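ATP-dependent DNA helicase (Mycobacterium smegmatis, PDB 5V9X) is a 3'-to-5' helicase that tracks along single-stranded DNA, probably using the energy of ATP hydrolysis to unwind RNA:DNA duplexes. Local coordinates at residues A[55-58]-A[59-63]; A[357-361]-A[362-366]; A[812-815]-A[816-820]. All coordinates share one frame; numbering follows the deposited sequence.

Contact 1: residues A[55-58]-A[59-63]; sequences AWSA and ISEGN
A Schellman motif ends helix 50-60, with Asn63 and Gly62 folding back on Ala58 and Ile59. Asn63 N makes a weak bond to Ala58 O (3.3 Å), from five residues further on. Inside it, Gly62 N bonds to Ile59 O at 3.0 Å. Gly62 has a positive phi of 93°, and this turns the chain out of the helix. Ahead of the turn the helical bonds are still regular. Ile59 N meets Ala55 O at 2.8 Å, nearly straight at 164°. Glu61 N reaches Ser57 O less directly, and it also makes a weak bond to Ala58 O. That carbonyl therefore receives two weak bonds, from Glu61 and from Asn63.

The Ser60 side chain folds back over the same last turn. Its OG sits between its own backbone N and carbonyl carbon (chi1 61°). Ser60 OG lies 2.7 Å from Trp56 O and 2.9 Å from Ser57 O. Trp56 O also accepts a bond from Ser60 N.

The motif lies in the first RecA-like domain, where the chain leaves the helix to enter strand 64-68 of the parallel sheet. Asn63 O and Ile59 O both accept bonds from Gln221 NE2, which ties the turn to the neighbouring strand 221-226. On the buried side, Ile59 runs its CG1 branch back along the helix, and Ile59 CD1 reaches Ala55 CB at 4.3 Å. Trp56 points away from the turn. Its NE1 bonds to Leu77 O, and its ring packs edge-to-face with Phe33 and Phe41. The Trp56 side chain comes to about 6 Å from the bound AMP-PNP, between nearest atoms. On the exposed side, the Glu61 chain extends past Ser57, with Glu61 OE2 3.9 Å from Ser57 OG.

Contact 2: residues A[357-361]-A[362-366]; sequences GSVSK and EQRAQ. With nucleotides of chain B.
A chi1 of 62° tucks Ser360 OG in over its own backbone, in front of Gln363 N. The capping bond from Gln363 N to Ser360 OG is 3.3 Å long and nearly straight at 165°. Ser360 is thus the N-cap of helix 361-372. Arg364 is bent at its third torsion (chi3 66°). The bend sends its guanidinium back along the loop, where Arg364 NH1 comes within 3.6 Å of Gly357 N. Gly357 N lies at the edge of the guanidinium, near its plane. Arg364 NH1 also makes a weak bond to His356 O.

The first helical bonds follow the cap. Arg364 N donates to Ser360 O at 2.9 Å, and Ala365 N donates to Lys361 O at 2.8 Å. Beside them, Val359 crosses over the start of the helix. Val359 CG1 lies 3.6 Å from Gln363 CB and 3.7 Å from Arg364 CG, so it packs on the aliphatic parts of two polar side chains.

The loop joins strand 352-355, at one edge of the second parallel sheet, to helix 361-372. It is a DNA-facing loop of the second RecA-like domain. Gly357 N bonds to OP1 of DT8 of chain B at 2.6 Å. Arg364 packs on a phosphate of the bound DNA. Lys361 leads away from this site, and its NZ bonds to Asp146 O in the DEAD/DEAH box region, bridging the two helicase domains. Its chain passes the Glu362 carboxylate, with Glu362 OE2 3.6 Å from Lys361 CE, but the charged ends do not touch.

Gly357 gives a backbone amide and Arg364 a probably positive group. The contacts found are with phosphates, which is consistent with binding that depends little on base sequence.

Contact 3: residues A[812-815]-A[816-820]; sequences LDIA and RKYPD
Arg816 N bonds to Leu812 O at 2.8 Å, nearly straight at 162°, as a last helical bond of helix 801-815. Tyr818 N then bonds to Ala815 O, also at 2.8 Å. This closes a type I beta turn from Ala815 to Tyr818, with the donor standing well above the carbonyl plane. Lys817 N adds only a weak bond to Ile814 O, at 3.4 Å.

The Arg816 chain is extended from CG to NE and runs back across Leu812. With chi1 at 177° and chi2 at 60°, Leu812 brings CD2 over one face of the Arg816 guanidinium, 3.7 Å from Arg816 CZ. Arg816 NH1 bonds to Gly771 O, just ahead of helix 774-786. Phe776 and Phe780 of that helix pack on Leu812, and Phe780 also touches Ala815.

On the exposed side, Ile814 and Lys817 lie side by side. The Tyr818 ring turns its CD2 edge to Ile814 O, and Tyr818 CE2 lies 4.2 Å from Ile814 CG2. Lys510 makes a cation-pi contact with the same ring.

Asp813 OD1 stays 4.5 Å from Arg816 NE, beyond a salt bridge. The guanidinium is thus held by polar bonds outside the turn while an aliphatic side chain packs on one face of it; Asp813 may add a mild electrostatic pull.

In the fold
All three contacts are local and sit at helix ends. Contact 1 closes a helix in the first helicase domain, contact 2 opens one in the second, and contact 3 closes one in the DEAD/H associated region. They share no helix or strand, and their centres lie 38 to 51 Å apart. Contact 1 is partly buried against the sheet, close to the bound AMP-PNP. Contact 2 is a surface contact at the DNA. Contact 3 is partly buried: Leu812 and Ala815 are inside, and the other residues that touch are exposed. Its nearest atom is about 21 Å from the nucleic acid. Their chemistry differs accordingly: a glycine turn beside packed aromatics, a serine cap beside phosphate-binding groups, and a beta turn with an arginine on leucine.

Contact 1: residues A[55-58]-A[59-63]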
loop_
_atom_site.group_PDB
_atom_site.type_symbol
_atom_site.label_atom_id
_atom_site.label_comp_id
_atom_site.label_asym_id
_atom_site.label_seq_id
_atom_site.Cartn_x
_atom_site.Cartn_y
_atom_site.Cartn_z
ATOM N N ALA A 55 4.711 -5.685 -26.033
ATOM C CA ALA A 55 5.722 -4.951 -25.278
ATOM C C ALA A 55 7.058 -4.935 -26.006
ATOM O O ALA A 55 7.745 -3.909 -26.031
ATOM C CB ALA A 55 5.884 -5.549 -23.881
ATOM N N TRP A 56 7.445 -6.064 -26.606
ATOM C CA TRP A 56 8.694 -6.098 -27.363
ATOM C C TRP A 56 8.660 -5.112 -28.523
ATOM O O TRP A 56 9.669 -4.467 -28.827
ATOM C CB TRP A 56 8.967 -7.510 -27.874
ATOM C CG TRP A 56 9.245 -8.503 -26.791
ATOM C CD1 TRP A 56 9.744 -8.246 -25.546
ATOM C CD2 TRP A 56 9.030 -9.917 -26.853
ATOM N NE1 TRP A 56 9.857 -9.415 -24.832
ATOM C CE2 TRP A 56 9.423 -10.455 -25.612
ATOM C CE3 TRP A 56 8.543 -10.780 -27.840
ATOM C CZ2 TRP A 56 9.345 -11.817 -25.332
ATOM C CZ3 TRP A 56 8.467 -12.127 -27.561
ATOM C CH2 TRP A 56 8.866 -12.635 -26.317
ATOM N N SER A 57 7.504 -4.975 -29.177
ATOM C CA SER A 57 7.392 -4.040 -30.291
ATOM C C SER A 57 7.593 -2.604 -29.824
ATOM O O SER A 57 8.381 -1.851 -30.407
ATOM C CB SER A 57 6.033 -4.197 -30.971
ATOM O OG SER A 57 5.965 -3.409 -32.147
ATOM N N ALA A 58 6.887 -2.208 -28.764
ATOM C CA ALA A 58 7.001 -0.841 -28.268
ATOM C C ALA A 58 8.384 -0.572 -27.685
ATOM O O ALA A 58 8.967 0.491 -27.927
ATOM C CB ALA A 58 5.919 -0.571 -27.225
ATOM N N ILE A 59 8.924 -1.521 -26.917
ATOM C CA ILE A 59 10.230 -1.316 -26.296
ATOM C C ILE A 59 11.322 -1.226 -27.355
ATOM O O ILE A 59 12.208 -0.366 -27.280
ATOM C CB ILE A 59 10.520 -2.433 -25.275
ATOM C CG1 ILE A 59 9.573 -2.326 -24.078
ATOM C CG2 ILE A 59 11.966 -2.374 -24.808
ATOM C CD1 ILE A 59 9.638 -3.514 -23.149
ATOM N N SER A 60 11.275 -2.103 -28.362
ATOM C CA SER A 60 12.310 -2.102 -29.392
ATOM C C SER A 60 12.300 -0.811 -30.200
ATOM O O SER A 60 13.341 -0.403 -30.727
ATOM C CB SER A 60 12.136 -3.305 -30.319
ATOM O OG SER A 60 10.878 -3.267 -30.972
ATOM N N GLU A 61 11.145 -0.158 -30.311
ATOM C CA GLU A 61 11.035 1.098 -31.039
ATOM C C GLU A 61 11.400 2.311 -30.189
ATOM O O GLU A 61 11.257 3.444 -30.660
ATOM C CB GLU A 61 9.623 1.248 -31.612
ATOM C CG GLU A 61 9.311 0.240 -32.714
ATOM C CD GLU A 61 7.889 0.348 -33.234
ATOM O OE1 GLU A 61 7.134 1.211 -32.738
ATOM O OE2 GLU A 61 7.527 -0.434 -34.139
ATOM N N GLY A 62 11.860 2.100 -28.954
ATOM C CA GLY A 62 12.428 3.154 -28.141
ATOM C C GLY A 62 11.473 3.868 -27.208
ATOM O O GLY A 62 11.891 4.823 -26.541
ATOM N N ASN A 63 10.219 3.439 -27.125
ATOM C CA ASN A 63 9.217 4.148 -26.345
ATOM C C ASN A 63 9.219 3.695 -24.891
ATOM O O ASN A 63 9.465 2.526 -24.584
ATOM C CB ASN A 63 7.824 3.930 -26.940
ATOM C CG ASN A 63 7.754 4.283 -28.409
ATOM O OD1 ASN A 63 8.178 5.363 -28.822
ATOM N ND2 ASN A 63 7.225 3.365 -29.211
#

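Contact 2: residues A[357-361]-A[362-366]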
loop_
_atom_site.group_PDB
_atom_site.type_symbol
_atom_site.label_atom_id
_atom_site.label_comp_id
_atom_site.label_asym_id
_atom_site.label_seq_id
_atom_site.Cartn_x
_atom_site.Cartn_y
_atom_site.Cartn_z
ATOM N N GLY A 357 8.936 -8.362 7.507
ATOM C CA GLY A 357 10.045 -7.428 7.610
ATOM C C GLY A 357 10.906 -7.617 8.845
ATOM O O GLY A 357 12.109 -7.343 8.811
ATOM N N SER A 358 10.315 -8.078 9.946
ATOM C CA SER A 358 11.072 -8.243 11.182
ATOM C C SER A 358 11.813 -9.573 11.258
ATOM O O SER A 358 12.593 -9.774 12.195
ATOM C CB SER A 358 10.144 -8.094 12.388
ATOM O OG SER A 358 9.682 -6.758 12.502
ATOM N N VAL A 359 11.583 -10.483 10.313
ATOM C CA VAL A 359 12.414 -11.674 10.204
ATOM C C VAL A 359 13.787 -11.265 9.685
ATOM O O VAL A 359 13.909 -10.360 8.849
ATOM C CB VAL A 359 11.745 -12.707 9.280
ATOM C CG1 VAL A 359 12.589 -13.964 9.158
ATOM C CG2 VAL A 359 10.349 -13.047 9.781
ATOM N N SER A 360 14.831 -11.914 10.192
ATOM C CA SER A 360 16.178 -11.628 9.720
ATOM C C SER A 360 16.307 -11.967 8.237
ATOM O O SER A 360 15.491 -12.693 7.665
ATOM C CB SER A 360 17.207 -12.420 10.525
ATOM O OG SER A 360 17.009 -13.812 10.364
ATOM N N LYS A 361 17.353 -11.423 7.607
ATOM C CA LYS A 361 17.587 -11.742 6.201
ATOM C C LYS A 361 17.992 -13.199 6.016
ATOM O O LYS A 361 17.655 -13.807 4.993
ATOM C CB LYS A 361 18.650 -10.812 5.610
ATOM C CG LYS A 361 19.964 -10.780 6.373
ATOM C CD LYS A 361 21.048 -10.062 5.579
ATOM C CE LYS A 361 22.205 -9.640 6.476
ATOM N NZ LYS A 361 23.343 -9.059 5.705
ATOM N N GLU A 362 18.698 -13.777 6.993
ATOM C CA GLU A 362 19.119 -15.170 6.882
ATOM C C GLU A 362 17.920 -16.110 6.906
ATOM O O GLU A 362 17.800 -17.002 6.058
ATOM C CB GLU A 362 20.098 -15.517 8.005
ATOM C CG GLU A 362 21.403 -14.731 7.975
ATOM C CD GLU A 362 21.288 -13.363 8.625
ATOM O OE1 GLU A 362 20.227 -13.068 9.216
ATOM O OE2 GLU A 362 22.261 -12.583 8.548
ATOM N N GLN A 363 17.017 -15.923 7.872
ATOM C CA GLN A 363 15.812 -16.745 7.922
ATOM C C GLN A 363 14.898 -16.454 6.737
ATOM O O GLN A 363 14.276 -17.371 6.187
ATOM C CB GLN A 363 15.077 -16.518 9.242
ATOM C CG GLN A 363 15.896 -16.864 10.476
ATOM C CD GLN A 363 15.282 -16.326 11.754
ATOM O OE1 GLN A 363 14.061 -16.209 11.871
ATOM N NE2 GLN A 363 16.129 -15.986 12.719
ATOM N N ARG A 364 14.804 -15.183 6.328
ATOM C CA ARG A 364 14.029 -14.840 5.138
ATOM C C ARG A 364 14.577 -15.544 3.902
ATOM O O ARG A 364 13.809 -16.046 3.073
ATOM C CB ARG A 364 14.024 -13.325 4.925
ATOM C CG ARG A 364 12.979 -12.568 5.736
ATOM C CD ARG A 364 13.265 -11.069 5.757
ATOM N NE ARG A 364 13.125 -10.445 4.445
ATOM C CZ ARG A 364 12.063 -9.741 4.060
ATOM N NH1 ARG A 364 11.042 -9.572 4.889
ATOM N NH2 ARG A 364 12.021 -9.205 2.847
ATOM N N ALA A 365 15.905 -15.592 3.763
ATOM C CA ALA A 365 16.505 -16.217 2.588
ATOM C C ALA A 365 16.199 -17.708 2.535
ATOM O O ALA A 365 15.918 -18.253 1.460
ATOM C CB ALA A 365 18.015 -15.979 2.578
ATOM N N GLN A 366 16.245 -18.387 3.685
ATOM C CA GLN A 366 15.950 -19.816 3.703
ATOM C C GLN A 366 14.477 -20.092 3.433
ATOM O O GLN A 366 14.138 -21.128 2.848
ATOM C CB GLN A 366 16.367 -20.427 5.042
ATOM C CG GLN A 366 17.857 -20.331 5.340
ATOM C CD GLN A 366 18.711 -21.129 4.367
ATOM O OE1 GLN A 366 18.215 -22.000 3.648
ATOM N NE2 GLN A 366 20.007 -20.833 4.343
ATOM P P DT B 8 6.558 -5.858 6.372
ATOM O OP1 DT B 8 6.977 -7.265 6.205
ATOM O OP2 DT B 8 6.997 -5.104 7.567
ATOM O "O5'" DT B 8 6.992 -5.029 5.076
ATOM C "C5'" DT B 8 6.446 -5.362 3.804
ATOM C "C4'" DT B 8 6.633 -4.219 2.821
ATOM O "O4'" DT B 8 5.757 -3.131 3.161
ATOM C "C3'" DT B 8 8.026 -3.610 2.808
ATOM O "O3'" DT B 8 8.792 -4.214 1.781
ATOM C "C2'" DT B 8 7.783 -2.112 2.526
ATOM C "C1'" DT B 8 6.258 -1.966 2.563
ATOM N N1 DT B 8 5.783 -0.791 3.349
ATOM C C2 DT B 8 5.145 0.239 2.697
ATOM O O2 DT B 8 4.943 0.245 1.497
ATOM N N3 DT B 8 4.748 1.269 3.507
ATOM C C4 DT B 8 4.922 1.371 4.876
ATOM O O4 DT B 8 4.528 2.341 5.517
ATOM C C5 DT B 8 5.599 0.257 5.497
ATOM C C7 DT B 8 5.844 0.253 6.975
ATOM C C6 DT B 8 5.992 -0.757 4.712
#

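Contact 3: residues A[812-815]-A[816-820]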
loop_
_atom_site.group_PDB
_atom_site.type_symbol
_atom_site.label_atom_id
_atom_site.label_comp_id
_atom_site.label_asym_id
_atom_site.label_seq_id
_atom_site.Cartn_x
_atom_site.Cartn_y
_atom_site.Cartn_z
ATOM N N LEU A 812 5.442 22.610 16.003
ATOM C CA LEU A 812 4.127 22.983 15.489
ATOM C C LEU A 812 3.534 24.146 16.273
ATOM O O LEU A 812 2.905 25.036 15.690
ATOM C CB LEU A 812 3.183 21.783 15.525
ATOM C CG LEU A 812 1.752 22.081 15.072
ATOM C CD1 LEU A 812 1.736 22.587 13.637
ATOM C CD2 LEU A 812 0.868 20.854 15.221
ATOM N N ASP A 813 3.722 24.157 17.597
ATOM C CA ASP A 813 3.236 25.270 18.408
ATOM C C ASP A 813 3.815 26.603 17.955
ATOM O O ASP A 813 3.214 27.650 18.215
ATOM C CB ASP A 813 3.562 25.031 19.884
ATOM C CG ASP A 813 2.767 23.883 20.481
ATOM O OD1 ASP A 813 1.986 23.248 19.739
ATOM O OD2 ASP A 813 2.922 23.618 21.693
ATOM N N ILE A 814 4.965 26.585 17.284
ATOM C CA ILE A 814 5.518 27.795 16.695
ATOM C C ILE A 814 5.073 27.968 15.245
ATOM O O ILE A 814 4.913 29.100 14.777
ATOM C CB ILE A 814 7.053 27.778 16.804
ATOM C CG1 ILE A 814 7.480 27.509 18.250
ATOM C CG2 ILE A 814 7.650 29.087 16.307
ATOM C CD1 ILE A 814 6.932 28.508 19.248
ATOM N N ALA A 815 4.854 26.865 14.523
ATOM C CA ALA A 815 4.478 26.952 13.116
ATOM C C ALA A 815 3.013 27.321 12.928
ATOM O O ALA A 815 2.659 27.902 11.896
ATOM C CB ALA A 815 4.782 25.633 12.408
ATOM N N ARG A 816 2.152 26.993 13.897
ATOM C CA ARG A 816 0.761 27.434 13.837
ATOM C C ARG A 816 0.664 28.944 13.682
ATOM O O ARG A 816 -0.300 29.452 13.099
ATOM C CB ARG A 816 0.003 26.996 15.092
ATOM C CG ARG A 816 -0.196 25.495 15.250
ATOM C CD ARG A 816 -1.165 25.211 16.390
ATOM N NE ARG A 816 -1.308 23.786 16.676
ATOM C CZ ARG A 816 -2.097 22.962 15.994
ATOM N NH1 ARG A 816 -2.810 23.416 14.973
ATOM N NH2 ARG A 816 -2.168 21.680 16.330
ATOM N N LYS A 817 1.653 29.677 14.203
ATOM C CA LYS A 817 1.682 31.127 14.071
ATOM C C LYS A 817 1.909 31.578 12.632
ATOM O O LYS A 817 1.555 32.711 12.290
ATOM C CB LYS A 817 2.773 31.710 14.971
ATOM C CG LYS A 817 2.626 31.361 16.445
ATOM C CD LYS A 817 3.844 31.811 17.237
ATOM C CE LYS A 817 3.638 31.633 18.733
ATOM N NZ LYS A 817 4.841 32.045 19.509
ATOM N N TYR A 818 2.494 30.730 11.791
ATOM C CA TYR A 818 2.770 31.066 10.395
ATOM C C TYR A 818 1.994 30.111 9.500
ATOM O O TYR A 818 2.457 28.985 9.240
ATOM C CB TYR A 818 4.266 30.986 10.095
ATOM C CG TYR A 818 5.144 31.672 11.122
ATOM C CD1 TYR A 818 5.546 32.989 10.953
ATOM C CD2 TYR A 818 5.573 30.997 12.257
ATOM C CE1 TYR A 818 6.350 33.618 11.890
ATOM C CE2 TYR A 818 6.373 31.614 13.198
ATOM C CZ TYR A 818 6.760 32.925 13.010
ATOM O OH TYR A 818 7.558 33.540 13.948
ATOM N N PRO A 819 0.817 30.503 9.004
ATOM C CA PRO A 819 0.020 29.571 8.191
ATOM C C PRO A 819 0.655 29.230 6.856
ATOM O O PRO A 819 0.235 28.254 6.222
ATOM C CB PRO A 819 -1.307 30.318 8.004
ATOM C CG PRO A 819 -0.934 31.758 8.109
ATOM C CD PRO A 819 0.175 31.824 9.123
ATOM N N ASP A 820 1.646 29.997 6.411
ATOM C CA ASP A 820 2.340 29.747 5.155
ATOM C C ASP A 820 3.545 28.827 5.314
ATOM O O ASP A 820 4.233 28.560 4.325
ATOM C CB ASP A 820 2.782 31.075 4.535
ATOM C CG ASP A 820 3.475 31.982 5.535
ATOM O OD1 ASP A 820 3.103 31.948 6.728
ATOM O OD2 ASP A 820 4.392 32.726 5.131
#